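Local atomic coordinates of elastinolytic metalloprotease (Pseudoalteromonas sp. CF6-2, PDB entry 6IK4), a protein that probably acts as a zinc-dependent endopeptidase of the M23 family, an elastase linked to attack on peptidoglycan. Residues 18-23 against 154-159; 131-136 against 141-146; 7-12 against 33-38; 64-69 against 74-79. All coordinates share one frame; numbering follows the deposited sequence.

Contact 1 (18-23 against 154-159). With ZN (zinc ion), chain B.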
# COMPACT_ATOMS: atom_id res chain seq x y z
N GLY A 18 8.42 -0.32 4.06
CA GLY A 18 8.74 -0.88 5.35
C GLY A 18 8.31 -2.33 5.43
O GLY A 18 7.89 -2.94 4.44
N GLY A 19 8.43 -2.90 6.64
CA GLY A 19 8.04 -4.28 6.84
C GLY A 19 6.54 -4.47 6.91
O GLY A 19 5.76 -3.55 7.18
N ALA A 20 6.13 -5.72 6.70
CA ALA A 20 4.71 -6.06 6.75
C ALA A 20 4.17 -5.93 8.17
O ALA A 20 4.86 -6.25 9.15
CB ALA A 20 4.48 -7.47 6.21
N HIS A 21 2.93 -5.44 8.28
CA HIS A 21 2.28 -5.26 9.57
C HIS A 21 0.78 -5.41 9.38
O HIS A 21 0.26 -5.37 8.27
CB HIS A 21 2.62 -3.90 10.20
CG HIS A 21 2.42 -2.72 9.29
ND1 HIS A 21 3.28 -2.44 8.24
CD2 HIS A 21 1.48 -1.75 9.27
CE1 HIS A 21 2.87 -1.35 7.62
NE2 HIS A 21 1.78 -0.91 8.22
N SER A 22 0.09 -5.60 10.50
CA SER A 22 -1.36 -5.61 10.45
C SER A 22 -1.88 -4.20 10.21
O SER A 22 -1.15 -3.20 10.30
CB SER A 22 -1.96 -6.17 11.75
OG SER A 22 -2.06 -5.14 12.72
N ASN A 23 -3.19 -4.11 9.92
CA ASN A 23 -3.79 -2.82 9.63
C ASN A 23 -3.59 -1.84 10.77
O ASN A 23 -3.40 -0.64 10.53
CB ASN A 23 -5.28 -2.98 9.33
CG ASN A 23 -5.91 -1.68 8.88
OD1 ASN A 23 -5.37 -0.97 8.02
ND2 ASN A 23 -7.05 -1.33 9.47
N ASN A 154 16.50 -11.03 6.66
CA ASN A 154 16.38 -12.48 6.65
C ASN A 154 14.95 -12.94 6.87
O ASN A 154 14.61 -14.07 6.50
CB ASN A 154 17.30 -13.10 7.70
CG ASN A 154 18.75 -12.90 7.38
OD1 ASN A 154 19.51 -12.32 8.17
ND2 ASN A 154 19.16 -13.36 6.21
N ASN A 155 14.11 -12.08 7.46
CA ASN A 155 12.71 -12.40 7.75
C ASN A 155 11.73 -11.76 6.78
O ASN A 155 10.75 -12.39 6.38
CB ASN A 155 12.34 -11.95 9.17
CG ASN A 155 13.32 -12.44 10.21
OD1 ASN A 155 14.09 -13.36 9.97
ND2 ASN A 155 13.30 -11.82 11.39
N PHE A 156 11.94 -10.48 6.44
CA PHE A 156 11.03 -9.75 5.57
C PHE A 156 11.76 -9.33 4.31
O PHE A 156 12.84 -8.73 4.40
CB PHE A 156 10.47 -8.50 6.25
CG PHE A 156 9.70 -7.62 5.30
CD1 PHE A 156 8.40 -7.95 4.94
CD2 PHE A 156 10.31 -6.52 4.70
CE1 PHE A 156 7.69 -7.17 4.03
CE2 PHE A 156 9.61 -5.73 3.78
CZ PHE A 156 8.30 -6.07 3.45
N TYR A 157 11.15 -9.58 3.15
CA TYR A 157 11.72 -9.11 1.89
C TYR A 157 10.72 -9.30 0.76
O TYR A 157 9.70 -9.98 0.90
CB TYR A 157 13.03 -9.83 1.56
CG TYR A 157 12.90 -11.34 1.58
CD1 TYR A 157 12.52 -12.05 0.45
CD2 TYR A 157 13.17 -12.05 2.74
CE1 TYR A 157 12.40 -13.44 0.47
CE2 TYR A 157 13.05 -13.45 2.78
CZ TYR A 157 12.67 -14.13 1.64
OH TYR A 157 12.56 -15.50 1.67
N PHE A 158 11.02 -8.65 -0.37
CA PHE A 158 10.39 -8.88 -1.65
C PHE A 158 11.36 -9.67 -2.52
O PHE A 158 12.54 -9.32 -2.60
CB PHE A 158 10.05 -7.56 -2.34
CG PHE A 158 9.19 -6.65 -1.54
CD1 PHE A 158 9.74 -5.80 -0.58
CD2 PHE A 158 7.81 -6.60 -1.75
CE1 PHE A 158 8.93 -4.94 0.16
CE2 PHE A 158 7.00 -5.74 -1.02
CZ PHE A 158 7.57 -4.90 -0.07
N GLU A 159 10.88 -10.72 -3.19
CA GLU A 159 11.77 -11.57 -3.97
C GLU A 159 11.30 -11.64 -5.42
O GLU A 159 10.15 -11.98 -5.69
CB GLU A 159 11.84 -12.97 -3.35
CG GLU A 159 12.97 -13.82 -3.88
CD GLU A 159 12.75 -15.30 -3.64
OE1 GLU A 159 12.67 -15.72 -2.47
OE2 GLU A 159 12.64 -16.04 -4.64
ZN ZN B . 1.02 1.02 7.94

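Contact 2 (131-136 against 141-146)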
# COMPACT_ATOMS: atom_id res chain seq x y z
N SER A 131 -3.27 -11.92 5.12
CA SER A 131 -1.82 -11.86 5.19
C SER A 131 -1.23 -11.61 3.81
O SER A 131 -1.74 -12.12 2.80
CB SER A 131 -1.26 -13.16 5.77
OG SER A 131 0.15 -13.19 5.67
N LEU A 132 -0.15 -10.82 3.77
CA LEU A 132 0.60 -10.62 2.54
C LEU A 132 1.57 -11.76 2.25
O LEU A 132 2.17 -11.78 1.17
CB LEU A 132 1.39 -9.31 2.59
CG LEU A 132 0.58 -8.01 2.54
CD1 LEU A 132 1.51 -6.82 2.81
CD2 LEU A 132 -0.11 -7.86 1.20
N HIS A 133 1.73 -12.70 3.18
CA HIS A 133 2.77 -13.71 3.02
C HIS A 133 2.49 -14.59 1.81
O HIS A 133 1.38 -15.10 1.63
CB HIS A 133 2.88 -14.57 4.27
CG HIS A 133 4.09 -15.45 4.25
ND1 HIS A 133 5.37 -14.95 4.26
CD2 HIS A 133 4.22 -16.80 4.22
CE1 HIS A 133 6.24 -15.94 4.23
NE2 HIS A 133 5.56 -17.08 4.20
N ASN A 134 3.51 -14.76 0.97
CA ASN A 134 3.43 -15.54 -0.26
C ASN A 134 2.45 -14.96 -1.27
O ASN A 134 2.11 -15.63 -2.25
CB ASN A 134 3.09 -17.01 0.03
CG ASN A 134 4.25 -17.75 0.67
OD1 ASN A 134 5.40 -17.37 0.49
ND2 ASN A 134 3.95 -18.82 1.40
N ARG A 135 2.00 -13.72 -1.07
CA ARG A 135 1.26 -13.04 -2.12
C ARG A 135 2.26 -12.34 -3.05
O ARG A 135 3.44 -12.22 -2.72
CB ARG A 135 0.27 -12.03 -1.53
CG ARG A 135 -0.76 -12.62 -0.57
CD ARG A 135 -1.86 -13.30 -1.33
NE ARG A 135 -2.83 -13.92 -0.44
CZ ARG A 135 -3.86 -14.64 -0.86
NH1 ARG A 135 -4.06 -14.82 -2.16
NH2 ARG A 135 -4.70 -15.17 0.02
N TYR A 136 1.79 -11.89 -4.21
CA TYR A 136 2.66 -11.33 -5.23
C TYR A 136 2.23 -9.91 -5.59
O TYR A 136 1.03 -9.60 -5.62
CB TYR A 136 2.66 -12.20 -6.49
CG TYR A 136 3.47 -13.44 -6.29
CD1 TYR A 136 2.94 -14.54 -5.64
CD2 TYR A 136 4.78 -13.51 -6.75
CE1 TYR A 136 3.70 -15.70 -5.45
CE2 TYR A 136 5.54 -14.67 -6.57
CZ TYR A 136 5.00 -15.75 -5.91
OH TYR A 136 5.76 -16.89 -5.72
N ARG A 141 7.46 -11.90 -4.90
CA ARG A 141 6.82 -12.60 -3.79
C ARG A 141 7.10 -11.82 -2.51
O ARG A 141 8.24 -11.43 -2.27
CB ARG A 141 7.36 -14.03 -3.65
CG ARG A 141 6.67 -14.83 -2.53
CD ARG A 141 7.26 -16.23 -2.41
NE ARG A 141 8.61 -16.18 -1.88
CZ ARG A 141 8.92 -16.11 -0.59
NH1 ARG A 141 7.97 -16.09 0.34
NH2 ARG A 141 10.19 -16.06 -0.23
N ILE A 142 6.07 -11.60 -1.70
CA ILE A 142 6.23 -10.92 -0.42
C ILE A 142 6.47 -11.98 0.65
O ILE A 142 5.69 -12.93 0.80
CB ILE A 142 4.99 -10.08 -0.07
CG1 ILE A 142 4.72 -9.04 -1.17
CG2 ILE A 142 5.16 -9.42 1.31
CD1 ILE A 142 3.34 -8.38 -1.05
N ASP A 143 7.55 -11.83 1.40
CA ASP A 143 7.83 -12.71 2.52
C ASP A 143 7.72 -11.88 3.79
O ASP A 143 8.52 -10.97 4.01
CB ASP A 143 9.23 -13.33 2.40
CG ASP A 143 9.42 -14.49 3.35
OD1 ASP A 143 9.41 -14.26 4.58
OD2 ASP A 143 9.55 -15.63 2.87
N VAL A 144 6.74 -12.19 4.64
CA VAL A 144 6.54 -11.36 5.83
C VAL A 144 7.54 -11.76 6.92
O VAL A 144 8.10 -12.86 6.93
CB VAL A 144 5.10 -11.44 6.35
CG1 VAL A 144 4.10 -11.05 5.25
CG2 VAL A 144 4.79 -12.82 6.97
N GLY A 145 7.78 -10.83 7.85
CA GLY A 145 8.70 -11.05 8.94
C GLY A 145 8.03 -11.72 10.12
O GLY A 145 6.95 -12.29 10.02
N ASN A 146 8.69 -11.63 11.28
CA ASN A 146 8.26 -12.36 12.46
C ASN A 146 7.56 -11.49 13.50
O ASN A 146 7.20 -11.98 14.57
CB ASN A 146 9.46 -13.07 13.09
CG ASN A 146 10.05 -14.13 12.18
OD1 ASN A 146 9.35 -14.69 11.32
ND2 ASN A 146 11.33 -14.41 12.35

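Contact 3 (7-12 against 33-38). With ZN (zinc ion), chain B.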
# COMPACT_ATOMS: atom_id res chain seq x y z
N LEU A 7 2.82 -2.84 -7.92
CA LEU A 7 3.23 -1.78 -7.01
C LEU A 7 2.60 -0.46 -7.44
O LEU A 7 2.51 -0.19 -8.64
CB LEU A 7 4.76 -1.65 -6.99
CG LEU A 7 5.47 -2.88 -6.44
CD1 LEU A 7 6.95 -2.85 -6.84
CD2 LEU A 7 5.32 -2.95 -4.92
N PRO A 8 2.16 0.38 -6.49
CA PRO A 8 1.36 1.56 -6.85
C PRO A 8 2.17 2.75 -7.37
O PRO A 8 1.89 3.90 -7.03
CB PRO A 8 0.64 1.90 -5.54
CG PRO A 8 1.60 1.43 -4.47
CD PRO A 8 2.21 0.16 -5.03
N TRP A 9 3.15 2.47 -8.23
CA TRP A 9 3.90 3.51 -8.92
C TRP A 9 4.31 2.97 -10.29
O TRP A 9 4.03 1.82 -10.63
CB TRP A 9 5.10 3.98 -8.09
CG TRP A 9 6.05 2.90 -7.61
CD1 TRP A 9 7.14 2.40 -8.27
CD2 TRP A 9 6.01 2.24 -6.34
NE1 TRP A 9 7.76 1.44 -7.50
CE2 TRP A 9 7.09 1.33 -6.31
CE3 TRP A 9 5.15 2.30 -5.24
CZ2 TRP A 9 7.34 0.50 -5.21
CZ3 TRP A 9 5.41 1.49 -4.13
CH2 TRP A 9 6.48 0.59 -4.13
N SER A 10 4.94 3.83 -11.08
CA SER A 10 5.13 3.53 -12.50
C SER A 10 6.26 2.54 -12.73
O SER A 10 7.22 2.45 -11.96
CB SER A 10 5.40 4.82 -13.28
OG SER A 10 4.23 5.63 -13.27
N GLN A 11 6.13 1.79 -13.82
CA GLN A 11 7.15 0.84 -14.21
C GLN A 11 8.51 1.52 -14.36
O GLN A 11 8.62 2.62 -14.92
CB GLN A 11 6.73 0.17 -15.53
CG GLN A 11 7.86 -0.46 -16.30
CD GLN A 11 8.20 -1.84 -15.79
OE1 GLN A 11 7.36 -2.51 -15.19
NE2 GLN A 11 9.45 -2.26 -16.00
N GLY A 12 9.55 0.88 -13.83
CA GLY A 12 10.89 1.41 -13.89
C GLY A 12 11.25 2.43 -12.83
O GLY A 12 12.42 2.83 -12.74
N LEU A 33 1.58 -2.72 4.16
CA LEU A 33 2.91 -2.17 3.92
C LEU A 33 2.80 -0.66 3.89
O LEU A 33 1.80 -0.12 3.41
CB LEU A 33 3.50 -2.67 2.59
CG LEU A 33 3.76 -4.17 2.50
CD1 LEU A 33 3.85 -4.60 1.03
CD2 LEU A 33 5.06 -4.53 3.24
N ASP A 34 3.82 0.03 4.40
CA ASP A 34 3.91 1.48 4.28
C ASP A 34 4.89 1.83 3.16
O ASP A 34 6.06 1.44 3.22
CB ASP A 34 4.35 2.11 5.61
CG ASP A 34 3.35 1.88 6.72
OD1 ASP A 34 2.17 1.66 6.40
OD2 ASP A 34 3.72 1.92 7.91
N PHE A 35 4.39 2.53 2.13
CA PHE A 35 5.19 2.92 0.97
C PHE A 35 5.43 4.43 0.98
O PHE A 35 4.52 5.21 1.27
CB PHE A 35 4.48 2.60 -0.35
CG PHE A 35 4.27 1.14 -0.62
CD1 PHE A 35 5.29 0.22 -0.44
CD2 PHE A 35 3.04 0.70 -1.08
CE1 PHE A 35 5.09 -1.11 -0.72
CE2 PHE A 35 2.83 -0.64 -1.36
CZ PHE A 35 3.85 -1.55 -1.18
N ASN A 36 6.64 4.85 0.59
CA ASN A 36 6.87 6.27 0.35
C ASN A 36 7.99 6.43 -0.68
O ASN A 36 8.83 5.54 -0.83
CB ASN A 36 7.21 7.01 1.65
CG ASN A 36 8.68 6.88 2.06
OD1 ASN A 36 9.51 7.71 1.70
ND2 ASN A 36 9.00 5.83 2.82
N ASN A 37 7.98 7.55 -1.40
CA ASN A 37 8.97 7.74 -2.46
C ASN A 37 10.15 8.59 -2.02
O ASN A 37 10.94 9.02 -2.87
CB ASN A 37 8.33 8.34 -3.71
CG ASN A 37 8.07 9.83 -3.59
OD1 ASN A 37 7.98 10.39 -2.49
ND2 ASN A 37 7.92 10.50 -4.74
N GLY A 38 10.29 8.87 -0.72
CA GLY A 38 11.42 9.65 -0.27
C GLY A 38 11.33 11.14 -0.52
O GLY A 38 12.37 11.81 -0.57
ZN ZN B . 1.02 1.02 7.94

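Contact 4 (64-69 against 74-79)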
# COMPACT_ATOMS: atom_id res chain seq x y z
N ASN A 64 -8.99 7.91 3.04
CA ASN A 64 -9.12 6.46 3.13
C ASN A 64 -9.99 5.97 1.98
O ASN A 64 -11.19 6.26 1.94
CB ASN A 64 -9.70 6.08 4.49
CG ASN A 64 -9.76 4.58 4.70
OD1 ASN A 64 -9.15 3.81 3.96
ND2 ASN A 64 -10.46 4.16 5.75
N ILE A 65 -9.39 5.22 1.06
CA ILE A 65 -10.09 4.77 -0.15
C ILE A 65 -9.69 3.33 -0.44
O ILE A 65 -8.60 2.89 -0.08
CB ILE A 65 -9.77 5.70 -1.35
CG1 ILE A 65 -10.76 5.48 -2.49
CG2 ILE A 65 -8.33 5.49 -1.83
CD1 ILE A 65 -10.56 6.45 -3.63
N ARG A 66 -10.60 2.60 -1.10
CA ARG A 66 -10.40 1.18 -1.37
C ARG A 66 -10.81 0.85 -2.81
O ARG A 66 -11.76 1.44 -3.34
CB ARG A 66 -11.22 0.32 -0.38
CG ARG A 66 -11.07 -1.20 -0.56
CD ARG A 66 -11.94 -1.95 0.42
NE ARG A 66 -11.62 -1.66 1.82
CZ ARG A 66 -12.19 -2.26 2.86
NH1 ARG A 66 -13.12 -3.19 2.66
NH2 ARG A 66 -11.84 -1.93 4.10
N VAL A 67 -10.08 -0.07 -3.43
CA VAL A 67 -10.39 -0.62 -4.74
C VAL A 67 -10.71 -2.09 -4.56
O VAL A 67 -9.84 -2.87 -4.16
CB VAL A 67 -9.21 -0.45 -5.73
CG1 VAL A 67 -9.62 -0.98 -7.13
CG2 VAL A 67 -8.75 1.01 -5.79
N THR A 68 -11.95 -2.49 -4.87
CA THR A 68 -12.37 -3.88 -4.76
C THR A 68 -12.45 -4.52 -6.14
O THR A 68 -13.24 -4.09 -6.99
CB THR A 68 -13.70 -4.00 -4.02
OG1 THR A 68 -13.57 -3.42 -2.71
CG2 THR A 68 -14.08 -5.48 -3.87
N HIS A 69 -11.64 -5.56 -6.35
CA HIS A 69 -11.55 -6.31 -7.59
C HIS A 69 -12.76 -7.24 -7.74
O HIS A 69 -13.40 -7.63 -6.76
CB HIS A 69 -10.25 -7.11 -7.61
CG HIS A 69 -9.96 -7.78 -8.92
ND1 HIS A 69 -10.10 -9.14 -9.11
CD2 HIS A 69 -9.52 -7.28 -10.10
CE1 HIS A 69 -9.75 -9.44 -10.35
NE2 HIS A 69 -9.40 -8.33 -10.97
N ALA A 74 -9.16 -6.91 -2.50
CA ALA A 74 -9.22 -5.46 -2.52
C ALA A 74 -7.93 -4.92 -1.94
O ALA A 74 -7.29 -5.58 -1.11
CB ALA A 74 -10.43 -4.92 -1.72
N THR A 75 -7.56 -3.73 -2.36
CA THR A 75 -6.47 -3.02 -1.73
C THR A 75 -7.01 -1.74 -1.12
O THR A 75 -7.84 -1.05 -1.72
CB THR A 75 -5.33 -2.73 -2.72
OG1 THR A 75 -5.85 -2.14 -3.93
CG2 THR A 75 -4.61 -4.03 -3.07
N ASN A 76 -6.54 -1.43 0.09
CA ASN A 76 -6.97 -0.25 0.82
C ASN A 76 -5.78 0.69 0.93
O ASN A 76 -4.64 0.23 1.07
CB ASN A 76 -7.50 -0.64 2.20
CG ASN A 76 -8.40 0.42 2.79
OD1 ASN A 76 -9.62 0.39 2.58
ND2 ASN A 76 -7.82 1.36 3.53
N TYR A 77 -6.05 1.99 0.83
CA TYR A 77 -5.03 3.04 0.80
C TYR A 77 -5.39 4.06 1.87
O TYR A 77 -6.39 4.77 1.72
CB TYR A 77 -4.96 3.71 -0.58
CG TYR A 77 -4.79 2.72 -1.72
CD1 TYR A 77 -5.87 1.96 -2.18
CD2 TYR A 77 -3.55 2.54 -2.33
CE1 TYR A 77 -5.72 1.03 -3.21
CE2 TYR A 77 -3.39 1.62 -3.36
CZ TYR A 77 -4.47 0.86 -3.79
OH TYR A 77 -4.30 -0.06 -4.81
N TYR A 78 -4.55 4.19 2.90
CA TYR A 78 -4.83 5.07 4.03
C TYR A 78 -3.70 6.10 4.16
O TYR A 78 -2.60 5.91 3.64
CB TYR A 78 -5.03 4.26 5.33
CG TYR A 78 -5.48 5.12 6.50
CD1 TYR A 78 -6.72 5.75 6.48
CD2 TYR A 78 -4.66 5.32 7.60
CE1 TYR A 78 -7.14 6.56 7.54
CE2 TYR A 78 -5.08 6.12 8.66
CZ TYR A 78 -6.32 6.74 8.62
OH TYR A 78 -6.73 7.54 9.68
N HIS A 79 -4.02 7.21 4.84
CA HIS A 79 -3.18 8.42 4.92
C HIS A 79 -3.20 9.22 3.61
O HIS A 79 -2.18 9.79 3.22
CB HIS A 79 -1.73 8.12 5.31
CG HIS A 79 -1.57 7.32 6.56
ND1 HIS A 79 -2.15 7.67 7.76
CD2 HIS A 79 -0.83 6.21 6.81
CE1 HIS A 79 -1.80 6.79 8.68
NE2 HIS A 79 -1.01 5.89 8.13
O HOH W 1 -10.62 1.09 5.42

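Contact 1 (18-23 against 154-159)
The Phe156 ring lies with one face against the backbone of Gly19. Gly19 CA sits over the middle of that ring, 3.7 Å from its centroid and 9° off the normal, a CH-pi contact. Ala20 N comes over the same face, 3.4 Å from Phe156 CE1. Gly18 O meets the ring obliquely, 3.3 Å from Phe156 CZ. The other flat group is the imidazole of His21. Gly19 O lies at its edge, in the ring plane, where it accepts a hydrogen bond from His21 ND1 at 2.9 Å. That bond is fairly straight (162°).

Phe156 CB points toward the loop, and with CG anti to the backbone N (chi1 171°) the ring reaches the Gly19 backbone. Ala20 adds one apolar touch, CB to Phe156 CE1 at 3.9 Å.

The bond to Gly19 O fixes the rotation of the imidazole. It also leaves His21 NE2 to bind the zinc ion, at 2.1 Å. Gly19 is therefore a second-shell residue: its carbonyl steadies a metal ligand, and its CA rests on Phe156. The carbonyl would probably make the imidazole a stronger donor to the metal. Asp34 and His120 complete the protein part of the zinc site. The ring of Tyr149 stacks on that of His21.

Residues 18-23 form the loop between strands 14-17 and 32-36. Phe156 comes just before strand 157-160 of the smaller antiparallel sheet. It also touches Leu33, so it joins that sheet to strand 32-36 of the main one.

Contact 2 (131-136 against 141-146)
His133 turns its CG anti to the backbone N (chi1 -170°), which lays the imidazole beside Asp143 and Val144. Arg141 starts extended and bends at chi3 (70°), folding its guanidinium back between Asn134 and Asp143. His133 ND1 accepts from Val144 N at 3.1 Å, nearly in the ring plane. This bond settles that ND1 carries no proton. Val144 CG2 packs on the same side chain, 3.5 Å from His133 ND1.

Arg141 NH1 donates to Asn134 OD1 at 2.9 Å, with the oxygen tilted from the guanidinium plane. NH1 and NH2 of Arg141 also both grip Asp143 OD2, end-on and in the guanidinium plane; the NH1 bond is 3.0 Å. The tyrosine ring of Tyr136 lays a face over Arg141 CA, and its CE2 is 3.5 Å from Arg141 CB. On the buried side, Leu132 CB meets Ile142 CG2 at 4.0 Å.

The backbones join through Asn134 N to Ile142 O and Ile142 N to Arg135 O. Ser131 OG accepts from His133 N in an ST turn. A type II turn, Leu132 to Arg135, then leads into an antiparallel hairpin, with Tyr136 and Arg141 a non-hydrogen-bonded pair at the edge of the four-stranded sheet.

Contact 3 (7-12 against 33-38)
The two backbones keep well apart, with the CA atoms of Pro8 and Phe35 8.8 Å from each other, and side chains fill the distance. Phe35 has its CG anti to the carbonyl carbon (chi1 -65°), which brings the ring to both Pro8 and the edge of Trp9. The ring receives that edge in a T-shaped stack. The centroids of the Trp9 six-membered ring and the Phe35 ring are 5.1 Å apart, and the planes stand at 84°. Trp9 CZ3 makes the closest touch, 3.7 Å from Phe35 CG, over the face but offset toward the rim. Trp9 CH2 lies 3.9 Å from Phe35 CD1.

The contact belongs to the core of the M23 peptidase domain. Here the N-terminal loop before strand 14-17 packs against strand 32-36 of the main antiparallel sheet. Neighbouring residues of that strand face different ways: Phe35 points to the loop, while Asp34 binds the zinc ion through OD1 at 2.0 Å. Trp15 stacks on Trp9, and Phe121 meets Phe35.

Pro8 crosses Phe35 at about a right angle, its CG 3.8 Å from Phe35 CD2. Leu7 CD2 reaches Phe35 CZ more loosely, at 4.3 Å. An alanine at Phe35 would lose the face that takes the Trp9 edge and is likely to open a gap beside Pro8. At the end of the strand, Asn36 OD1 accepts from Gly38 N at 2.8 Å, an Asx turn.

Contact 4 (64-69 against 74-79)
Asn76 and Arg66 meet across the hairpin as a non-hydrogen-bonded pair, with the amide gripped at both ends. Asn76 has CG anti to its N (chi1 -159°), setting OD1 beside Arg66 NE and ND2 beside Asn64 OD1. Arg66 NE donates to Asn76 OD1 at 3.0 Å, almost straight (174°) and in the guanidinium plane. A bend at chi3 brings NE to the amide oxygen. Asn76 ND2 donates to Asn64 OD1 at 2.8 Å, with amide planes 70° apart. A water accepts from Asn64 ND2 and donates to Asn76 OD1. Asn64 CB packs at the edge of the Tyr78 ring, 3.6 Å from its CD1. Tyr78 OH is hydrogen-bonded to Gly111 O.

On the other face Ile65 pairs with Tyr77 and Val67 with Thr75, each through two backbone hydrogen bonds. Ile65 CG2 lies 4.0 Å from Tyr77 CB, and Val67 CG2 equally far from Tyr77 CE1. Thr75 OG1 and Tyr77 OH are hydrogen-bonded at 2.7 Å. A leucine in place of Asn76 would probably leave Arg66 NE and Asn64 OD1 without their mate. The hairpin is thus two-faced: a polar amide network on one side, largely apolar packing on the other, leading into His79, a predicted catalytic residue.

Contacts 1 and 2, their centres about 7 Å apart, meet in the four-stranded sheet where strands 140-143 and 157-160 are neighbours. Contacts 3 and 4 both reach the large antiparallel sheet, on opposite sides of the chain's centre, with centres about 15 Å apart. Contact 1 bridges the sheets and meets contact 3 at the zinc ion, through His21 and Asp34. Leu132 of contact 2 packs on Leu33 of contact 3. Along the chain contact 3 closes first, then contact 4, then contact 2. Contact 1 spans contacts 4 and 2 and interleaves with contact 3. The metal site thus takes two ligands from nearby parts of the chain and a third, His120, from a distant strand.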